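Local coordinates for protein purine nucleoside phosphorylase (Thermus thermophilus, PDB 1ODK) that probably catalyses the reversible phosphorolysis of purine nucleosides, using phosphate to release the free base and leave a sugar 1-phosphate, at residues 31-36 and 223-228; 37-42 and 47-52; 92-97 and 165-170; 154-157 and 161-164. One frame throughout, in Å; residues are numbered along the deposited sequence.

Contact 1 (31-36 and 223-228); sequences KTFLQN and RMVEVA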
loop_
_atom_site.group_PDB
_atom_site.type_symbol
_atom_site.label_atom_id
_atom_site.label_comp_id
_atom_site.label_asym_id
_atom_site.label_seq_id
_atom_site.Cartn_x
_atom_site.Cartn_y
_atom_site.Cartn_z
ATOM N N LYS B 31 18.519 41.344 -4.010
ATOM C CA LYS B 31 18.717 42.742 -4.369
ATOM C C LYS B 31 17.895 43.723 -3.540
ATOM O O LYS B 31 18.350 44.831 -3.250
ATOM C CB LYS B 31 18.410 42.938 -5.857
ATOM C CG LYS B 31 19.465 42.331 -6.773
ATOM C CD LYS B 31 19.062 42.383 -8.237
ATOM C CE LYS B 31 20.272 42.164 -9.140
ATOM N NZ LYS B 31 21.050 40.954 -8.745
ATOM N N THR B 32 16.693 43.311 -3.147
ATOM C CA THR B 32 15.800 44.165 -2.373
ATOM C C THR B 32 16.097 44.243 -0.872
ATOM O O THR B 32 16.012 45.319 -0.277
ATOM C CB THR B 32 14.327 43.714 -2.546
ATOM O OG1 THR B 32 13.959 43.806 -3.927
ATOM C CG2 THR B 32 13.395 44.587 -1.727
ATOM N N PHE B 33 16.457 43.116 -0.266
ATOM C CA PHE B 33 16.703 43.080 1.173
ATOM C C PHE B 33 18.140 42.959 1.667
ATOM O O PHE B 33 18.433 43.324 2.805
ATOM C CB PHE B 33 15.905 41.931 1.808
ATOM C CG PHE B 33 14.418 42.069 1.675
ATOM C CD1 PHE B 33 13.769 41.692 0.502
ATOM C CD2 PHE B 33 13.659 42.569 2.731
ATOM C CE1 PHE B 33 12.387 41.806 0.383
ATOM C CE2 PHE B 33 12.272 42.689 2.623
ATOM C CZ PHE B 33 11.635 42.306 1.446
ATOM N N LEU B 34 19.035 42.445 0.835
ATOM C CA LEU B 34 20.407 42.240 1.277
ATOM C C LEU B 34 21.423 43.298 0.880
ATOM O O LEU B 34 21.304 43.939 -0.160
ATOM C CB LEU B 34 20.909 40.879 0.783
ATOM C CG LEU B 34 20.036 39.657 1.094
ATOM C CD1 LEU B 34 20.710 38.414 0.549
ATOM C CD2 LEU B 34 19.822 39.531 2.591
ATOM N N GLN B 35 22.428 43.461 1.734
ATOM C CA GLN B 35 23.522 44.391 1.487
ATOM C C GLN B 35 24.648 43.540 0.902
ATOM O O GLN B 35 24.846 42.395 1.318
ATOM C CB GLN B 35 23.999 45.035 2.796
ATOM C CG GLN B 35 22.927 45.806 3.551
ATOM C CD GLN B 35 22.232 46.841 2.686
ATOM O OE1 GLN B 35 22.878 47.699 2.085
ATOM N NE2 GLN B 35 20.906 46.766 2.620
ATOM N N ASN B 36 25.376 44.091 -0.065
ATOM C CA ASN B 36 26.485 43.374 -0.697
ATOM C C ASN B 36 26.100 41.984 -1.220
ATOM O O ASN B 36 26.824 41.014 -0.997
ATOM C CB ASN B 36 27.642 43.219 0.295
ATOM C CG ASN B 36 28.175 44.552 0.798
ATOM O OD1 ASN B 36 29.040 44.586 1.671
ATOM N ND2 ASN B 36 27.668 45.650 0.247
ATOM N N ARG B 223 5.658 40.578 2.098
ATOM C CA ARG B 223 5.339 40.376 3.510
ATOM C C ARG B 223 5.946 39.081 4.036
ATOM O O ARG B 223 6.515 39.037 5.128
ATOM C CB ARG B 223 3.823 40.332 3.700
ATOM C CG ARG B 223 3.099 41.606 3.300
ATOM C CD ARG B 223 1.590 41.405 3.347
ATOM N NE ARG B 223 0.870 42.654 3.119
ATOM C CZ ARG B 223 -0.452 42.769 3.153
ATOM N NH1 ARG B 223 -1.204 41.705 3.405
ATOM N NH2 ARG B 223 -1.022 43.948 2.939
ATOM N N MET B 224 5.808 38.022 3.247
ATOM C CA MET B 224 6.334 36.718 3.618
ATOM C C MET B 224 7.861 36.731 3.796
ATOM O O MET B 224 8.389 36.147 4.746
ATOM C CB MET B 224 5.902 35.703 2.553
ATOM C CG MET B 224 6.858 34.574 2.291
ATOM S SD MET B 224 6.155 33.514 1.029
ATOM C CE MET B 224 6.733 34.280 -0.474
ATOM N N VAL B 225 8.566 37.400 2.887
ATOM C CA VAL B 225 10.025 37.480 2.958
ATOM C C VAL B 225 10.484 38.286 4.175
ATOM O O VAL B 225 11.441 37.909 4.856
ATOM C CB VAL B 225 10.604 38.117 1.670
ATOM C CG1 VAL B 225 12.111 38.330 1.814
ATOM C CG2 VAL B 225 10.315 37.206 0.474
ATOM N N GLU B 226 9.804 39.395 4.446
ATOM C CA GLU B 226 10.144 40.227 5.596
ATOM C C GLU B 226 9.986 39.401 6.875
ATOM O O GLU B 226 10.829 39.460 7.775
ATOM C CB GLU B 226 9.227 41.451 5.657
ATOM C CG GLU B 226 9.537 42.394 6.812
ATOM C CD GLU B 226 8.598 43.587 6.866
ATOM O OE1 GLU B 226 8.836 44.488 7.699
ATOM O OE2 GLU B 226 7.626 43.624 6.083
ATOM N N VAL B 227 8.902 38.634 6.958
ATOM C CA VAL B 227 8.671 37.802 8.136
ATOM C C VAL B 227 9.785 36.769 8.272
ATOM O O VAL B 227 10.342 36.580 9.355
ATOM C CB VAL B 227 7.310 37.067 8.057
ATOM C CG1 VAL B 227 7.216 36.019 9.155
ATOM C CG2 VAL B 227 6.169 38.070 8.209
ATOM N N ALA B 228 10.117 36.109 7.167
ATOM C CA ALA B 228 11.158 35.087 7.183
ATOM C C ALA B 228 12.530 35.640 7.572
ATOM O O ALA B 228 13.239 35.033 8.371
ATOM C CB ALA B 228 11.234 34.397 5.819
#

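Contact 2 (37-42 and 47-52); sequences PRRYND and WGYTGL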
loop_
_atom_site.group_PDB
_atom_site.type_symbol
_atom_site.label_atom_id
_atom_site.label_comp_id
_atom_site.label_asym_id
_atom_site.label_seq_id
_atom_site.Cartn_x
_atom_site.Cartn_y
_atom_site.Cartn_z
ATOM N N PRO B 37 24.970 41.870 -1.940
ATOM C CA PRO B 37 24.541 40.570 -2.468
ATOM C C PRO B 37 25.454 40.066 -3.581
ATOM O O PRO B 37 25.801 40.817 -4.493
ATOM C CB PRO B 37 23.136 40.848 -3.011
ATOM C CG PRO B 37 22.770 42.216 -2.478
ATOM C CD PRO B 37 24.068 42.936 -2.403
ATOM N N ARG B 38 25.834 38.794 -3.506
ATOM C CA ARG B 38 26.673 38.188 -4.536
ATOM C C ARG B 38 26.052 36.843 -4.906
ATOM O O ARG B 38 25.657 36.078 -4.028
ATOM C CB ARG B 38 28.096 37.949 -4.023
ATOM C CG ARG B 38 28.713 39.104 -3.250
ATOM C CD ARG B 38 28.698 40.413 -4.025
ATOM N NE ARG B 38 29.329 40.302 -5.339
ATOM C CZ ARG B 38 29.570 41.337 -6.139
ATOM N NH1 ARG B 38 29.238 42.566 -5.759
ATOM N NH2 ARG B 38 30.133 41.144 -7.325
ATOM N N ARG B 39 25.960 36.552 -6.199
ATOM C CA ARG B 39 25.400 35.276 -6.631
ATOM C C ARG B 39 26.524 34.243 -6.632
ATOM O O ARG B 39 27.484 34.364 -7.396
ATOM C CB ARG B 39 24.789 35.400 -8.031
ATOM C CG ARG B 39 23.939 34.195 -8.432
ATOM C CD ARG B 39 23.087 34.490 -9.658
ATOM N NE ARG B 39 23.877 34.562 -10.885
ATOM C CZ ARG B 39 23.382 34.904 -12.071
ATOM N NH1 ARG B 39 22.099 35.214 -12.194
ATOM N NH2 ARG B 39 24.173 34.932 -13.135
ATOM N N TYR B 40 26.414 33.232 -5.774
ATOM C CA TYR B 40 27.445 32.206 -5.696
ATOM C C TYR B 40 27.187 31.013 -6.610
ATOM O O TYR B 40 28.052 30.156 -6.770
ATOM C CB TYR B 40 27.623 31.734 -4.249
ATOM C CG TYR B 40 26.378 31.146 -3.623
ATOM C CD1 TYR B 40 25.878 29.911 -4.037
ATOM C CD2 TYR B 40 25.691 31.837 -2.625
ATOM C CE1 TYR B 40 24.722 29.374 -3.472
ATOM C CE2 TYR B 40 24.539 31.312 -2.053
ATOM C CZ TYR B 40 24.059 30.080 -2.482
ATOM O OH TYR B 40 22.930 29.557 -1.908
ATOM N N ASN B 41 26.001 30.945 -7.207
ATOM C CA ASN B 41 25.692 29.844 -8.112
ATOM C C ASN B 41 24.590 30.170 -9.096
ATOM O O ASN B 41 23.612 30.829 -8.752
ATOM C CB ASN B 41 25.268 28.584 -7.338
ATOM C CG ASN B 41 24.889 27.430 -8.270
ATOM O OD1 ASN B 41 25.755 26.806 -8.882
ATOM N ND2 ASN B 41 23.588 27.158 -8.389
ATOM N N ASP B 42 24.758 29.708 -10.330
ATOM C CA ASP B 42 23.732 29.893 -11.342
ATOM C C ASP B 42 23.582 28.608 -12.157
ATOM O O ASP B 42 22.771 28.536 -13.080
ATOM C CB ASP B 42 24.044 31.096 -12.249
ATOM C CG ASP B 42 25.306 30.919 -13.065
ATOM O OD1 ASP B 42 25.679 31.883 -13.763
ATOM O OD2 ASP B 42 25.922 29.837 -13.019
ATOM N N TRP B 47 19.732 29.739 -9.023
ATOM C CA TRP B 47 20.357 30.951 -8.509
ATOM C C TRP B 47 20.412 31.011 -6.986
ATOM O O TRP B 47 19.394 30.863 -6.303
ATOM C CB TRP B 47 19.630 32.178 -9.063
ATOM C CG TRP B 47 19.726 32.300 -10.562
ATOM C CD1 TRP B 47 20.387 31.463 -11.416
ATOM C CD2 TRP B 47 19.153 33.331 -11.373
ATOM N NE1 TRP B 47 20.262 31.911 -12.714
ATOM C CE2 TRP B 47 19.508 33.056 -12.714
ATOM C CE3 TRP B 47 18.371 34.462 -11.098
ATOM C CZ2 TRP B 47 19.111 33.876 -13.781
ATOM C CZ3 TRP B 47 17.973 35.278 -12.159
ATOM C CH2 TRP B 47 18.345 34.977 -13.484
ATOM N N GLY B 48 21.621 31.215 -6.466
ATOM C CA GLY B 48 21.831 31.304 -5.032
ATOM C C GLY B 48 22.650 32.541 -4.719
ATOM O O GLY B 48 23.654 32.815 -5.388
ATOM N N TYR B 49 22.218 33.293 -3.713
ATOM C CA TYR B 49 22.899 34.520 -3.322
ATOM C C TYR B 49 23.196 34.548 -1.834
ATOM O O TYR B 49 22.555 33.860 -1.041
ATOM C CB TYR B 49 22.036 35.749 -3.636
ATOM C CG TYR B 49 21.471 35.792 -5.033
ATOM C CD1 TYR B 49 20.404 34.971 -5.398
ATOM C CD2 TYR B 49 22.013 36.641 -5.997
ATOM C CE1 TYR B 49 19.892 34.991 -6.688
ATOM C CE2 TYR B 49 21.506 36.669 -7.296
ATOM C CZ TYR B 49 20.446 35.841 -7.631
ATOM O OH TYR B 49 19.939 35.853 -8.909
ATOM N N THR B 50 24.170 35.365 -1.468
ATOM C CA THR B 50 24.526 35.547 -0.075
ATOM C C THR B 50 24.795 37.030 0.114
ATOM O O THR B 50 25.420 37.676 -0.731
ATOM C CB THR B 50 25.770 34.739 0.317
ATOM O OG1 THR B 50 25.460 33.341 0.266
ATOM C CG2 THR B 50 26.213 35.098 1.741
ATOM N N GLY B 51 24.293 37.566 1.215
ATOM C CA GLY B 51 24.486 38.969 1.508
ATOM C C GLY B 51 24.333 39.150 2.999
ATOM O O GLY B 51 24.335 38.169 3.742
ATOM N N LEU B 52 24.204 40.393 3.438
ATOM C CA LEU B 52 24.046 40.672 4.854
ATOM C C LEU B 52 22.697 41.326 5.098
ATOM O O LEU B 52 22.274 42.199 4.343
ATOM C CB LEU B 52 25.179 41.588 5.345
ATOM C CG LEU B 52 26.578 40.957 5.397
ATOM C CD1 LEU B 52 27.639 42.026 5.578
ATOM C CD2 LEU B 52 26.641 39.955 6.531
HETATM O O HOH W 1 21.533 30.511 -14.981
#

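Contact 3 (92-97 and 165-170); sequences GAASSD and EEARAW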
loop_
_atom_site.group_PDB
_atom_site.type_symbol
_atom_site.label_atom_id
_atom_site.label_comp_id
_atom_site.label_asym_id
_atom_site.label_seq_id
_atom_site.Cartn_x
_atom_site.Cartn_y
_atom_site.Cartn_z
ATOM N N GLY B 92 -1.657 27.268 -3.137
ATOM C CA GLY B 92 -3.019 27.361 -3.625
ATOM C C GLY B 92 -3.964 27.017 -2.493
ATOM O O GLY B 92 -3.912 25.913 -1.946
ATOM N N ALA B 93 -4.818 27.967 -2.127
ATOM C CA ALA B 93 -5.761 27.759 -1.036
ATOM C C ALA B 93 -6.691 26.579 -1.303
ATOM O O ALA B 93 -7.221 26.429 -2.404
ATOM C CB ALA B 93 -6.579 29.022 -0.802
ATOM N N ALA B 94 -6.875 25.743 -0.285
ATOM C CA ALA B 94 -7.756 24.585 -0.392
ATOM C C ALA B 94 -9.128 24.984 0.139
ATOM O O ALA B 94 -10.144 24.405 -0.237
ATOM C CB ALA B 94 -7.200 23.420 0.422
ATOM N N SER B 95 -9.137 25.983 1.017
ATOM C CA SER B 95 -10.367 26.480 1.626
ATOM C C SER B 95 -10.778 27.803 0.993
ATOM O O SER B 95 -9.964 28.492 0.373
ATOM C CB SER B 95 -10.160 26.704 3.128
ATOM O OG SER B 95 -9.396 25.662 3.713
ATOM N N SER B 96 -12.045 28.159 1.160
ATOM C CA SER B 96 -12.558 29.412 0.627
ATOM C C SER B 96 -12.254 30.513 1.637
ATOM O O SER B 96 -12.346 31.701 1.329
ATOM C CB SER B 96 -14.068 29.317 0.412
ATOM O OG SER B 96 -14.734 29.052 1.636
ATOM N N ASP B 97 -11.889 30.104 2.849
ATOM C CA ASP B 97 -11.586 31.046 3.918
ATOM C C ASP B 97 -10.292 31.814 3.660
ATOM O O ASP B 97 -10.154 32.963 4.081
ATOM C CB ASP B 97 -11.497 30.306 5.257
ATOM C CG ASP B 97 -11.592 31.243 6.452
ATOM O OD1 ASP B 97 -11.587 30.745 7.600
ATOM O OD2 ASP B 97 -11.674 32.476 6.248
ATOM N N GLU B 165 -12.600 19.722 -5.869
ATOM C CA GLU B 165 -13.353 18.805 -5.019
ATOM C C GLU B 165 -12.432 18.085 -4.035
ATOM O O GLU B 165 -12.763 17.919 -2.860
ATOM C CB GLU B 165 -14.100 17.785 -5.882
ATOM N N GLU B 166 -11.273 17.655 -4.518
ATOM C CA GLU B 166 -10.324 16.963 -3.657
ATOM C C GLU B 166 -9.716 17.946 -2.666
ATOM O O GLU B 166 -9.483 17.608 -1.506
ATOM C CB GLU B 166 -9.236 16.298 -4.506
ATOM C CG GLU B 166 -9.812 15.303 -5.501
ATOM C CD GLU B 166 -8.770 14.712 -6.429
ATOM O OE1 GLU B 166 -7.868 15.458 -6.864
ATOM O OE2 GLU B 166 -8.866 13.507 -6.735
ATOM N N ALA B 167 -9.472 19.170 -3.118
ATOM C CA ALA B 167 -8.903 20.186 -2.246
ATOM C C ALA B 167 -9.840 20.440 -1.070
ATOM O O ALA B 167 -9.401 20.507 0.082
ATOM C CB ALA B 167 -8.667 21.473 -3.020
ATOM N N ARG B 168 -11.134 20.565 -1.361
ATOM C CA ARG B 168 -12.128 20.811 -0.318
ATOM C C ARG B 168 -12.189 19.650 0.665
ATOM O O ARG B 168 -12.369 19.858 1.865
ATOM C CB ARG B 168 -13.519 21.032 -0.922
ATOM C CG ARG B 168 -13.586 22.139 -1.956
ATOM C CD ARG B 168 -15.029 22.563 -2.204
ATOM N NE ARG B 168 -15.227 23.092 -3.551
ATOM C CZ ARG B 168 -15.447 22.337 -4.621
ATOM N NH1 ARG B 168 -15.501 21.017 -4.503
ATOM N NH2 ARG B 168 -15.615 22.899 -5.811
ATOM N N ALA B 169 -12.045 18.431 0.155
ATOM C CA ALA B 169 -12.063 17.245 1.005
ATOM C C ALA B 169 -10.895 17.300 1.989
ATOM O O ALA B 169 -11.059 17.023 3.180
ATOM C CB ALA B 169 -11.976 15.979 0.155
ATOM N N TRP B 170 -9.713 17.652 1.488
ATOM C CA TRP B 170 -8.529 17.750 2.339
ATOM C C TRP B 170 -8.663 18.864 3.378
ATOM O O TRP B 170 -8.152 18.745 4.492
ATOM C CB TRP B 170 -7.275 17.985 1.489
ATOM C CG TRP B 170 -6.656 16.711 0.992
ATOM C CD1 TRP B 170 -6.623 16.254 -0.297
ATOM C CD2 TRP B 170 -6.007 15.713 1.788
ATOM N NE1 TRP B 170 -5.993 15.033 -0.350
ATOM C CE2 TRP B 170 -5.606 14.679 0.916
ATOM C CE3 TRP B 170 -5.727 15.593 3.155
ATOM C CZ2 TRP B 170 -4.938 13.536 1.367
ATOM C CZ3 TRP B 170 -5.063 14.452 3.605
ATOM C CH2 TRP B 170 -4.678 13.442 2.711
#

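Contact 4 (154-157 and 161-164); sequences ASED and ATTP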
loop_
_atom_site.group_PDB
_atom_site.type_symbol
_atom_site.label_atom_id
_atom_site.label_comp_id
_atom_site.label_asym_id
_atom_site.label_seq_id
_atom_site.Cartn_x
_atom_site.Cartn_y
_atom_site.Cartn_z
ATOM N N ALA B 154 -0.340 20.916 2.386
ATOM C CA ALA B 154 -0.144 19.582 1.845
ATOM C C ALA B 154 0.878 19.740 0.730
ATOM O O ALA B 154 0.714 20.597 -0.139
ATOM C CB ALA B 154 -1.463 19.024 1.287
ATOM N N SER B 155 1.942 18.943 0.780
ATOM C CA SER B 155 2.980 18.977 -0.245
ATOM C C SER B 155 2.653 17.871 -1.252
ATOM O O SER B 155 2.679 16.683 -0.915
ATOM C CB SER B 155 4.361 18.725 0.377
ATOM O OG SER B 155 4.671 19.687 1.373
ATOM N N GLU B 156 2.347 18.259 -2.485
ATOM C CA GLU B 156 1.991 17.288 -3.517
ATOM C C GLU B 156 2.993 17.253 -4.665
ATOM O O GLU B 156 3.836 18.144 -4.793
ATOM C CB GLU B 156 0.609 17.618 -4.070
ATOM C CG GLU B 156 0.548 18.992 -4.695
ATOM C CD GLU B 156 -0.787 19.284 -5.326
ATOM O OE1 GLU B 156 -0.983 20.426 -5.783
ATOM O OE2 GLU B 156 -1.635 18.369 -5.367
ATOM N N ASP B 157 2.872 16.225 -5.502
ATOM C CA ASP B 157 3.744 16.025 -6.661
ATOM C C ASP B 157 3.094 16.438 -7.980
ATOM O O ASP B 157 3.750 17.025 -8.840
ATOM C CB ASP B 157 4.145 14.547 -6.781
ATOM C CG ASP B 157 5.294 14.168 -5.869
ATOM O OD1 ASP B 157 5.539 12.953 -5.711
ATOM O OD2 ASP B 157 5.958 15.072 -5.321
ATOM N N ALA B 161 -3.145 17.452 -11.019
ATOM C CA ALA B 161 -4.011 16.322 -10.709
ATOM C C ALA B 161 -5.096 16.694 -9.695
ATOM O O ALA B 161 -6.223 16.206 -9.771
ATOM C CB ALA B 161 -3.179 15.155 -10.168
ATOM N N THR B 162 -4.760 17.563 -8.750
ATOM C CA THR B 162 -5.707 17.953 -7.707
ATOM C C THR B 162 -6.880 18.813 -8.166
ATOM O O THR B 162 -6.697 19.916 -8.669
ATOM C CB THR B 162 -4.976 18.672 -6.562
ATOM O OG1 THR B 162 -3.948 17.811 -6.058
ATOM C CG2 THR B 162 -5.945 19.010 -5.424
ATOM N N THR B 163 -8.089 18.293 -7.977
ATOM C CA THR B 163 -9.306 19.006 -8.352
ATOM C C THR B 163 -9.798 19.845 -7.176
ATOM O O THR B 163 -9.383 19.638 -6.030
ATOM C CB THR B 163 -10.435 18.038 -8.705
ATOM O OG1 THR B 163 -10.848 17.354 -7.517
ATOM C CG2 THR B 163 -9.968 17.020 -9.741
ATOM N N PRO B 164 -10.692 20.810 -7.446
ATOM C CA PRO B 164 -11.221 21.653 -6.372
ATOM C C PRO B 164 -11.971 20.780 -5.369
ATOM O O PRO B 164 -11.967 21.048 -4.174
ATOM C CB PRO B 164 -12.148 22.612 -7.115
ATOM C CG PRO B 164 -11.463 22.761 -8.447
ATOM C CD PRO B 164 -11.095 21.329 -8.767
#

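Contact 1 (31-36 and 223-228)
Val225 is the point at which helix segment 223-228 meets Phe33, the last helical residue before the chain leaves helix 23-33. Just before it, Met224 packs on strand 84-93. Val225 CG1 lies over one face of the phenyl ring of Phe33, 4.0 Å from the ring centroid and 19° off the normal, which satisfies the definition of a CH-pi contact. The methyl is displaced toward the rim, and the shortest distance, 3.8 Å, runs from Val225 CG1 to Phe33 CE1. Both side chains leave their backbones toward the partner: Val225 holds CG1 anti to its own N (chi1 174°), while the ring of Phe33 starts anti to the carbonyl carbon (chi1 -63°) and reaches across to the second helix. One residue on, Glu226 offers only backbone and beta carbons, with Glu226 CA 4.4 Å from Phe33 CE2. Its carboxylate is engaged elsewhere, OE2 bonding to Tyr146 OH and forming a salt bridge with Arg222. Val227 then packs on helix 131-144 and Ala228 on strand 84-93. No hydrogen bond joins the two segments and just 113 Å² is buried, so the contact rests mainly on the Phe33 ring against the Val225 methyl, with the start of Glu226 beside it. A helix whose one side lies on the central sheet while another meets a neighbouring helix through apolar side chains is the layered alpha/beta construction of the phosphorylase superfamily.

Contact 2 (37-42 and 47-52)
A classic beta bulge in the antiparallel hairpin of strands 37-41 and 48-53 sets Tyr40 and Asn41 both opposite Gly48. The bonds locate it: Tyr40 N donates to Gly48 O at 2.8 Å with a bent N-H...O angle of 137°, and Gly48 N donates to Asn41 O at 3.1 Å. Beyond the bulge, Arg38 and Thr50 form a regular hydrogen-bonded pair, each N giving to the other's O. Tyr40 has CG between its backbone N and carbonyl carbon (chi1 60°), which folds the ring over Gly48; Gly48 O stands 3.5 Å above the ring plane, over its centre, and any beta carbon at Gly48 would collide with Tyr40 CE1. The ring edge faces Thr50, whose OG1 is bonded to Ser59, while the Tyr40 hydroxyl bonds to Gln61. With an alanine in place of Tyr40, Gly48 would probably lose the ring that covers it and Gln61 its hydroxyl partner. On the face carrying Arg39 and Tyr49, Arg39 CG sits 4.0 Å from the Tyr49 ring centroid, over the face. Bent at chi3 (72°), Arg39 then sets NH1 over the indole of Trp47 with its guanidinium tilted to the ring, CZ 4.4 Å from the five-membered ring centroid, a cation-pi contact. A water accepts from Trp47 NE1 in the indole plane and donates to Asp42 O. Backbone bonds thus fix the register, and pi faces hold the flanks through a cation and C-H groups.

Contact 3 (92-97 and 165-170)
Ala94 carries most of this contact, with Ala167 second and Arg168 a distant third; the whole interface buries 112 Å². Ala94 follows directly on strand 84-93, and Ala167 and Arg168 lie on helix 164-171. The backbones come close, Ala94 CA standing 4.9 Å from Ala167 CA, a separation that two methyl side chains can accommodate. The Ala94 methyl comes nearest to helix backbone: its CB is 3.7 Å from Ala167 O, with the Ala167 methyl a little farther, Ala94 CB to Ala167 CB being 4.2 Å. Ala167 has its CB directed at the opposing segment, and this methyl also approaches Ala94 CA, so each residue presents a methyl to the other's main chain. Arg168 adds a marginal contact. Its CB is directed away, and with CG anti to the carbonyl carbon (chi1 -55°) the nearest side-chain approach is Arg168 CG to Ala94 O, 4.5 Å, too long for more than van der Waals contact. No hydrogen bond crosses, and the contact is one of van der Waals packing. Phe178 of strand 175-179 touches both alanines, and Ala94 is tied to that strand by a backbone bond to Leu176. The helix therefore rests across the ends of strands 84-93 and 175-179, with Trp170 directed on to Val110 and Leu112 of strand 108-112 and to Pro124 of the second subunit.

Contact 4 (154-157 and 161-164)
Glu156 and Thr162 touch through a single pair of oxygens, and everything tight about the contact is concentrated there. Thr162 OG1 donates to Glu156 OE2 across 2.5 Å, a very short hydrogen bond whose exact length should be read with caution. The hydroxyl meets the end of the carboxylate, the angle from Glu156 CD through Glu156 OE2 to Thr162 OG1 being 144°. The shape of the side chain delivers the acceptor: CG of Glu156 lies between its backbone N and carbonyl carbon (chi1 60°), and beyond CG the chain is fully extended, which carries the carboxylate straight out from the strand. OE2 is gripped a second time by Gln118 NE2 of the third subunit, so this buried oxygen serves the chain's own loop and a subunit interface together. An alanine in place of Glu156 would probably leave both Thr162 OG1 and that Gln118 amide without their common acceptor. The looser side begins immediately around the bond. Glu156 OE1 is already 4.0 Å from Thr162 OG1, the nearest alpha carbons, Glu156 CA and Thr162 CA, are 8.8 Å apart, and only 65 Å² is buried in all. Residues 161-164 are partly exposed, whereas 154-157 are buried. Strand 152-156 pairs in parallel with strand 175-179, and the loop holding Thr162 leads from the first of these into helix 164-171, where Thr163 OG1 caps Glu166 N. The bond thus ties the strand to the start of the connection in a beta-alpha-beta crossover.

How the contacts relate
Contacts 1 and 2 adjoin, their centres about 13 Å apart: helix 23-33 runs directly into the hairpin, and Gln35 N probably bonds to Leu52 O at 2.9 Å. Contacts 3 and 4, about 10 Å apart, share the connection through helix 164-171, where Thr162 CG2 packs on Ala167 N. In space the two pairs lie well apart, contacts 2 and 3 about 36 Å between centres. Contact 3 is the buried one and has no hydrogen bond, methyls lying against methyl and main chain; contact 1, partly buried, is apolar, joining helix to helix. Contact 2, with exposed arginines, combines backbone bonds and pi interactions, whereas contact 4 reduces to one polar bond beside a subunit interface. Contacts 2, 3 and 4 reach the same sheet.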